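Local coordinates for methyltransferase-like protein of unknown function (Silicibacter pomeroyi DSS-3, PDB 3CVO) that is of unknown function but has the Rossmann fold of class I SAM-dependent methyltransferases and probably binds S-adenosylmethionine, at residues Phe142-Thr145 with Arg146-Leu150; Leu172-Arg176 with Leu177-Gln181; Gln185-Pro189 with Gly190-Gln194. All coordinates share one frame; numbering follows the deposited sequence.

Contact 1: Phe142-Thr145 with Arg146-Leu150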
loop_
_atom_site.group_PDB
_atom_site.type_symbol
_atom_site.label_atom_id
_atom_site.label_comp_id
_atom_site.label_asym_id
_atom_site.label_seq_id
_atom_site.Cartn_x
_atom_site.Cartn_y
_atom_site.Cartn_z
ATOM N N PHE A 142 7.185 -0.416 -10.245
ATOM C CA PHE A 142 5.940 -1.192 -10.347
ATOM C C PHE A 142 4.956 -0.568 -11.343
ATOM O O PHE A 142 4.049 -1.240 -11.784
ATOM C CB PHE A 142 5.265 -1.322 -8.993
ATOM C CG PHE A 142 6.067 -2.084 -7.996
ATOM C CD1 PHE A 142 6.646 -3.271 -8.332
ATOM C CD2 PHE A 142 6.187 -1.616 -6.708
ATOM C CE1 PHE A 142 7.380 -3.962 -7.426
ATOM C CE2 PHE A 142 6.878 -2.327 -5.787
ATOM C CZ PHE A 142 7.498 -3.505 -6.161
ATOM N N SER A 143 5.190 0.679 -11.737
ATOM C CA SER A 143 4.190 1.445 -12.540
ATOM C C SER A 143 4.524 1.563 -14.037
ATOM O O SER A 143 3.659 1.787 -14.896
ATOM C CB SER A 143 3.977 2.836 -11.966
ATOM O OG SER A 143 3.425 2.822 -10.657
ATOM N N ILE A 144 5.798 1.457 -14.324
ATOM C CA ILE A 144 6.306 1.584 -15.699
ATOM C C ILE A 144 5.822 0.389 -16.508
ATOM O O ILE A 144 5.543 -0.674 -15.945
ATOM C CB ILE A 144 7.846 1.706 -15.787
ATOM C CG1 ILE A 144 8.583 0.511 -15.133
ATOM C CG2 ILE A 144 8.377 3.076 -15.201
ATOM C CD1 ILE A 144 10.089 0.479 -15.369
ATOM N N THR A 145 5.690 0.603 -17.816
ATOM C CA THR A 145 5.336 -0.443 -18.785
ATOM C C THR A 145 6.397 -0.715 -19.821
ATOM O O THR A 145 6.283 -1.660 -20.587
ATOM C CB THR A 145 3.971 -0.166 -19.459
ATOM O OG1 THR A 145 3.980 1.140 -20.068
ATOM C CG2 THR A 145 2.843 -0.238 -18.395
ATOM N N ARG A 146 7.449 0.085 -19.796
ATOM C CA ARG A 146 8.692 -0.161 -20.552
ATOM C C ARG A 146 9.905 0.343 -19.712
ATOM O O ARG A 146 9.722 1.091 -18.742
ATOM C CB ARG A 146 8.605 0.543 -21.909
ATOM C CG ARG A 146 8.489 2.042 -21.833
ATOM C CD ARG A 146 8.494 2.643 -23.262
ATOM N NE ARG A 146 8.203 4.080 -23.240
ATOM C CZ ARG A 146 9.090 5.022 -22.936
ATOM N NH1 ARG A 146 10.341 4.718 -22.631
ATOM N NH2 ARG A 146 8.717 6.273 -22.942
ATOM N N PRO A 147 11.126 -0.097 -20.045
ATOM C CA PRO A 147 12.290 0.256 -19.239
ATOM C C PRO A 147 12.544 1.742 -19.190
ATOM O O PRO A 147 12.279 2.472 -20.149
ATOM C CB PRO A 147 13.446 -0.441 -19.945
ATOM C CG PRO A 147 12.813 -1.579 -20.611
ATOM C CD PRO A 147 11.471 -1.089 -21.078
ATOM N N VAL A 148 13.018 2.161 -18.030
ATOM C CA VAL A 148 13.505 3.533 -17.804
ATOM C C VAL A 148 14.860 3.577 -17.101
ATOM O O VAL A 148 15.346 2.589 -16.510
ATOM C CB VAL A 148 12.491 4.388 -17.022
ATOM C CG1 VAL A 148 11.125 4.351 -17.688
ATOM C CG2 VAL A 148 12.393 3.964 -15.561
ATOM N N THR A 149 15.494 4.740 -17.220
ATOM C CA THR A 149 16.600 5.102 -16.340
ATOM C C THR A 149 16.044 5.822 -15.145
ATOM O O THR A 149 15.215 6.722 -15.265
ATOM C CB THR A 149 17.620 6.025 -17.042
ATOM O OG1 THR A 149 18.177 5.318 -18.136
ATOM C CG2 THR A 149 18.744 6.468 -16.077
ATOM N N LEU A 150 16.483 5.368 -13.983
ATOM C CA LEU A 150 16.179 6.037 -12.705
ATOM C C LEU A 150 17.456 6.502 -12.064
ATOM O O LEU A 150 18.430 5.781 -11.915
ATOM C CB LEU A 150 15.341 5.137 -11.766
ATOM C CG LEU A 150 14.858 5.881 -10.510
ATOM C CD1 LEU A 150 13.423 5.458 -10.142
ATOM C CD2 LEU A 150 15.770 5.723 -9.318
#

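Contact 2: Leu172-Arg176 with Leu177-Gln181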
loop_
_atom_site.group_PDB
_atom_site.type_symbol
_atom_site.label_atom_id
_atom_site.label_comp_id
_atom_site.label_asym_id
_atom_site.label_seq_id
_atom_site.Cartn_x
_atom_site.Cartn_y
_atom_site.Cartn_z
ATOM N N LEU A 172 24.552 1.622 -11.202
ATOM C CA LEU A 172 25.832 2.194 -11.577
ATOM C C LEU A 172 26.024 3.399 -10.701
ATOM O O LEU A 172 25.204 4.309 -10.688
ATOM C CB LEU A 172 25.879 2.577 -13.062
ATOM C CG LEU A 172 27.076 3.396 -13.488
ATOM C CD1 LEU A 172 28.331 2.535 -13.363
ATOM C CD2 LEU A 172 26.881 3.876 -14.920
HETATM N N MSE A 173 27.098 3.385 -9.926
HETATM C CA MSE A 173 27.373 4.502 -9.017
HETATM C C MSE A 173 28.182 5.571 -9.710
HETATM O O MSE A 173 29.238 5.298 -10.241
HETATM C CB MSE A 173 28.092 4.052 -7.738
HETATM C CG MSE A 173 27.322 3.133 -6.837
HETATM SE SE MSE A 173 25.566 3.793 -6.393
HETATM C CE MSE A 173 26.101 5.395 -5.421
ATOM N N ILE A 174 27.644 6.789 -9.716
ATOM C CA ILE A 174 28.360 7.997 -10.151
ATOM C C ILE A 174 28.433 8.912 -8.944
ATOM O O ILE A 174 27.514 9.673 -8.643
ATOM C CB ILE A 174 27.669 8.735 -11.355
ATOM C CG1 ILE A 174 27.290 7.749 -12.472
ATOM C CG2 ILE A 174 28.570 9.830 -11.920
ATOM C CD1 ILE A 174 25.824 7.441 -12.512
ATOM N N GLY A 175 29.556 8.821 -8.248
ATOM C CA GLY A 175 29.654 9.386 -6.924
ATOM C C GLY A 175 28.533 8.894 -6.052
ATOM O O GLY A 175 28.347 7.694 -5.841
ATOM N N ARG A 176 27.777 9.849 -5.543
ATOM C CA ARG A 176 26.715 9.572 -4.581
ATOM C C ARG A 176 25.410 9.290 -5.309
ATOM O O ARG A 176 24.396 8.984 -4.709
ATOM C CB ARG A 176 26.482 10.792 -3.702
ATOM C CG ARG A 176 25.913 11.944 -4.523
ATOM C CD ARG A 176 25.728 13.201 -3.711
ATOM N NE ARG A 176 24.703 14.030 -4.322
ATOM C CZ ARG A 176 24.527 15.308 -4.044
ATOM N NH1 ARG A 176 25.325 15.903 -3.174
ATOM N NH2 ARG A 176 23.573 15.992 -4.645
ATOM N N LEU A 177 25.460 9.458 -6.616
ATOM C CA LEU A 177 24.268 9.292 -7.470
ATOM C C LEU A 177 24.214 7.864 -8.024
ATOM O O LEU A 177 25.186 7.350 -8.572
ATOM C CB LEU A 177 24.306 10.284 -8.635
ATOM C CG LEU A 177 23.128 10.236 -9.606
ATOM C CD1 LEU A 177 21.911 10.814 -8.890
ATOM C CD2 LEU A 177 23.434 11.026 -10.893
ATOM N N ALA A 178 23.066 7.238 -7.859
ATOM C CA ALA A 178 22.808 5.894 -8.388
ATOM C C ALA A 178 21.981 5.979 -9.655
ATOM O O ALA A 178 20.918 6.591 -9.702
ATOM C CB ALA A 178 22.083 5.014 -7.338
ATOM N N ALA A 179 22.506 5.366 -10.697
ATOM C CA ALA A 179 21.816 5.200 -11.963
ATOM C C ALA A 179 21.387 3.744 -12.137
ATOM O O ALA A 179 22.202 2.808 -12.121
ATOM C CB ALA A 179 22.722 5.628 -13.124
ATOM N N PHE A 180 20.075 3.567 -12.249
ATOM C CA PHE A 180 19.434 2.268 -12.427
ATOM C C PHE A 180 18.793 2.119 -13.797
ATOM O O PHE A 180 18.209 3.052 -14.340
ATOM C CB PHE A 180 18.315 2.076 -11.415
ATOM C CG PHE A 180 18.749 2.058 -9.976
ATOM C CD1 PHE A 180 18.771 3.238 -9.217
ATOM C CD2 PHE A 180 19.079 0.855 -9.370
ATOM C CE1 PHE A 180 19.128 3.192 -7.876
ATOM C CE2 PHE A 180 19.417 0.800 -8.051
ATOM C CZ PHE A 180 19.446 1.960 -7.295
ATOM N N GLN A 181 18.943 0.930 -14.369
ATOM C CA GLN A 181 18.208 0.559 -15.542
ATOM C C GLN A 181 17.010 -0.290 -15.074
ATOM O O GLN A 181 17.163 -1.447 -14.737
ATOM C CB GLN A 181 19.091 -0.240 -16.500
ATOM C CG GLN A 181 18.528 -0.200 -17.907
ATOM C CD GLN A 181 18.337 1.236 -18.414
ATOM O OE1 GLN A 181 19.148 2.132 -18.107
ATOM N NE2 GLN A 181 17.251 1.469 -19.170
#

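Contact 3: Gln185-Pro189 with Gly190-Gln194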
loop_
_atom_site.group_PDB
_atom_site.type_symbol
_atom_site.label_atom_id
_atom_site.label_comp_id
_atom_site.label_asym_id
_atom_site.label_seq_id
_atom_site.Cartn_x
_atom_site.Cartn_y
_atom_site.Cartn_z
ATOM N N GLN A 185 8.229 -4.348 -13.220
ATOM C CA GLN A 185 8.146 -5.396 -12.167
ATOM C C GLN A 185 6.698 -5.623 -11.695
ATOM O O GLN A 185 5.997 -4.654 -11.401
ATOM C CB GLN A 185 8.939 -4.959 -10.927
ATOM C CG GLN A 185 10.406 -4.714 -11.171
ATOM C CD GLN A 185 11.076 -6.005 -11.482
ATOM O OE1 GLN A 185 10.739 -7.014 -10.867
ATOM N NE2 GLN A 185 12.004 -6.009 -12.454
ATOM N N PRO A 186 6.271 -6.889 -11.582
ATOM C CA PRO A 186 4.997 -7.178 -10.900
ATOM C C PRO A 186 5.153 -6.918 -9.408
ATOM O O PRO A 186 6.262 -6.961 -8.896
ATOM C CB PRO A 186 4.775 -8.673 -11.154
ATOM C CG PRO A 186 5.935 -9.152 -11.873
ATOM C CD PRO A 186 6.854 -8.079 -12.216
ATOM N N ILE A 187 4.056 -6.616 -8.733
ATOM C CA ILE A 187 4.118 -6.391 -7.286
ATOM C C ILE A 187 3.954 -7.734 -6.556
ATOM O O ILE A 187 2.894 -8.338 -6.645
ATOM C CB ILE A 187 2.972 -5.435 -6.837
ATOM C CG1 ILE A 187 3.102 -4.048 -7.489
ATOM C CG2 ILE A 187 2.967 -5.229 -5.332
ATOM C CD1 ILE A 187 1.799 -3.236 -7.423
ATOM N N PRO A 188 4.975 -8.208 -5.807
ATOM C CA PRO A 188 4.779 -9.451 -5.017
ATOM C C PRO A 188 3.800 -9.251 -3.845
ATOM O O PRO A 188 3.957 -8.328 -3.080
ATOM C CB PRO A 188 6.200 -9.754 -4.501
ATOM C CG PRO A 188 7.133 -8.868 -5.305
ATOM C CD PRO A 188 6.325 -7.649 -5.621
ATOM N N PRO A 189 2.777 -10.080 -3.714
ATOM C CA PRO A 189 1.782 -9.782 -2.674
ATOM C C PRO A 189 2.351 -9.785 -1.253
ATOM O O PRO A 189 1.861 -9.069 -0.369
ATOM C CB PRO A 189 0.757 -10.905 -2.844
ATOM C CG PRO A 189 0.970 -11.451 -4.161
ATOM C CD PRO A 189 2.357 -11.186 -4.597
ATOM N N GLY A 190 3.396 -10.567 -1.057
ATOM C CA GLY A 190 4.011 -10.711 0.256
ATOM C C GLY A 190 4.817 -9.479 0.639
ATOM O O GLY A 190 5.264 -9.344 1.789
ATOM N N SER A 191 4.957 -8.579 -0.331
ATOM C CA SER A 191 5.768 -7.342 -0.184
ATOM C C SER A 191 4.937 -6.149 0.167
ATOM O O SER A 191 5.447 -5.053 0.354
ATOM C CB SER A 191 6.517 -7.006 -1.474
ATOM O OG SER A 191 7.554 -7.970 -1.622
ATOM N N LEU A 192 3.639 -6.382 0.277
ATOM C CA LEU A 192 2.728 -5.286 0.427
ATOM C C LEU A 192 2.954 -4.476 1.704
ATOM O O LEU A 192 2.901 -3.231 1.657
ATOM C CB LEU A 192 1.289 -5.748 0.335
ATOM C CG LEU A 192 0.759 -5.872 -1.079
ATOM C CD1 LEU A 192 -0.655 -6.543 -1.032
ATOM C CD2 LEU A 192 0.745 -4.462 -1.760
HETATM N N MSE A 193 3.187 -5.146 2.831
HETATM C CA MSE A 193 3.425 -4.412 4.097
HETATM C C MSE A 193 4.661 -3.539 3.964
HETATM O O MSE A 193 4.660 -2.381 4.340
HETATM C CB MSE A 193 3.588 -5.329 5.290
HETATM C CG MSE A 193 2.259 -6.007 5.801
HETATM SE SE MSE A 193 2.553 -7.178 7.255
HETATM C CE MSE A 193 3.273 -8.696 6.263
ATOM N N GLN A 194 5.689 -4.082 3.342
ATOM C CA GLN A 194 6.973 -3.331 3.175
ATOM C C GLN A 194 6.777 -2.175 2.237
ATOM O O GLN A 194 7.192 -1.044 2.488
ATOM C CB GLN A 194 8.090 -4.242 2.656
ATOM C CG GLN A 194 9.194 -3.441 1.898
ATOM C CD GLN A 194 9.989 -4.288 0.866
ATOM O OE1 GLN A 194 9.659 -5.463 0.597
ATOM N NE2 GLN A 194 11.045 -3.681 0.290
#

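Contact 1: Phe142-Thr145 with Arg146-Leu150
With chi1 at 57°, I144 tucks CG1 between its own N and carbonyl carbon, which leaves CG2 opposite the carbonyl carbon; both branches then lean inward toward V148. At V148 (chi1 -53°) CG1 lies beside the backbone N and CG2 between N and the carbonyl carbon, and both methyls meet the isoleucine tip to tip. I144 CG2 sits 3.9 Å from V148 CG1 and 4.1 Å from V148 CG2, while I144 CD1 comes within 4.2 Å of V148 CG2. The same CD1 also rests 3.4 Å from R146 O, pressing the end of the isoleucine against the backbone of the turn. No hydrogen bond joins the two arms; the contact is apolar, made just where the chain leaves helical geometry at I144. T145 and R146 carry the exposed bend, and R146 stretches away to a salt bridge between NH2 and D124 OD1, while T145 N is held by H122 NE2. This is the alpha-to-beta turn of the beta-alpha-beta unit formed by strand 125-128, helix 133-143 and strand 148-152. V182 of strand 177-182 touches both I144 and V148, and V148 also packs against T140 of the helix.

Contact 2: Leu172-Arg176 with Leu177-Gln181
M173, a selenomethionine, meets A178 across a tight hairpin, in a non-hydrogen-bonded pair. From CB the chain goes to CG, set opposite the carbonyl carbon, and then folds back at chi2 (-52°) and chi3 (-64°) instead of running straight out. That bend lays SE 3.8 Å from A178 CB and turns the terminal CE to within 3.8 Å of L177 O, alongside the partner strand. The other face carries L172, I174, L177 and A179. Here I174 slants away from the turn, diagonally from its partner L177, and its CD1 lands 3.6 Å from A179 CB. Helix 18-30 packs on this side, A23 touching both I174 and L177. The backbone is laced by two reciprocal pairs of bonds. I174 N gives to L177 O at 2.8 Å, nearly straight on the carbonyl, whereas L177 N approaches I174 O at 2.9 Å from above the carbonyl plane, where the type II' turn through G175 and R176 closes the hairpin. Further along, L172 N to A179 O (2.8 Å) and A179 N to L172 O (2.9 Å) complete the ladder. At the turn, R176 NE pairs with D153 OD1, and R176 N bonds E20 OE2. Main-chain bonds thus fix the register and apolar contacts add to the hold on each face, while D153 probably balances the arginine's charge and E20 takes up its backbone N-H.

Contact 3: Gln185-Pro189 with Gly190-Gln194
P188 and S191 lie side by side in a proline-rich turn that winds through one 3-10 turn into helix 192-199. The serine's OG, placed opposite its carbonyl carbon (chi1 -71°), comes alongside the pyrrolidine ring of P188, 3.6 Å from CB and 3.8 Å from CG. Its CB meanwhile sits 3.3 Å from P188 O, and the small side chain thus lies against one side of P188, OG beside the ring and CB by the carbonyl oxygen. F167, from helix 165-168, touches both P188 and S191. I187 and L192 meet differently: both are buried, and they graze each other lightly through I187 CG2 and L192 CD2, 4.3 Å apart. Around this pair lies the dimer interface, since both I187 and L192 pack on I187 of the second subunit, and P189 packs on F142 of that subunit. The contact lies at the start of the helix and presents apolar side chains to the partner chain. Two backbone bonds, each spanning three residues, coil the chain here. S191 N reaches P188 O at 2.9 Å, with an N-H...O angle of 155°, and L192 N follows to P189 O at 3.3 Å. Both donors stand above the carbonyl planes, and the second bond is the longer. The leucine's side chain then lies along the acceptor of that second bond, with L192 CB 3.4 Å and L192 CG 3.5 Å from P189 O.

From the N terminus the three contacts come in series, none nested in or crossing another. Contact 1 closes the turn from helix 133-143 into strand 148-152; contact 2 is the hairpin that adds strand 172-174 to the edge of the sheet; contact 3 turns the chain into helix 192-199. Contacts 1 and 2 join directly, because strands 148-152 and 177-182 are antiparallel neighbours, with F180 N probably bonded to L150 O at 2.8 Å. Contact 3 comes back to contact 1 instead: F142 lies against Q185, P186, I187 and P188. Contacts 1 and 2 lie at the antiparallel end of the sheet, whose strand order 3-2-1-4-5-7-6 is that of class I methyltransferases; contact 3 reaches the dimer interface.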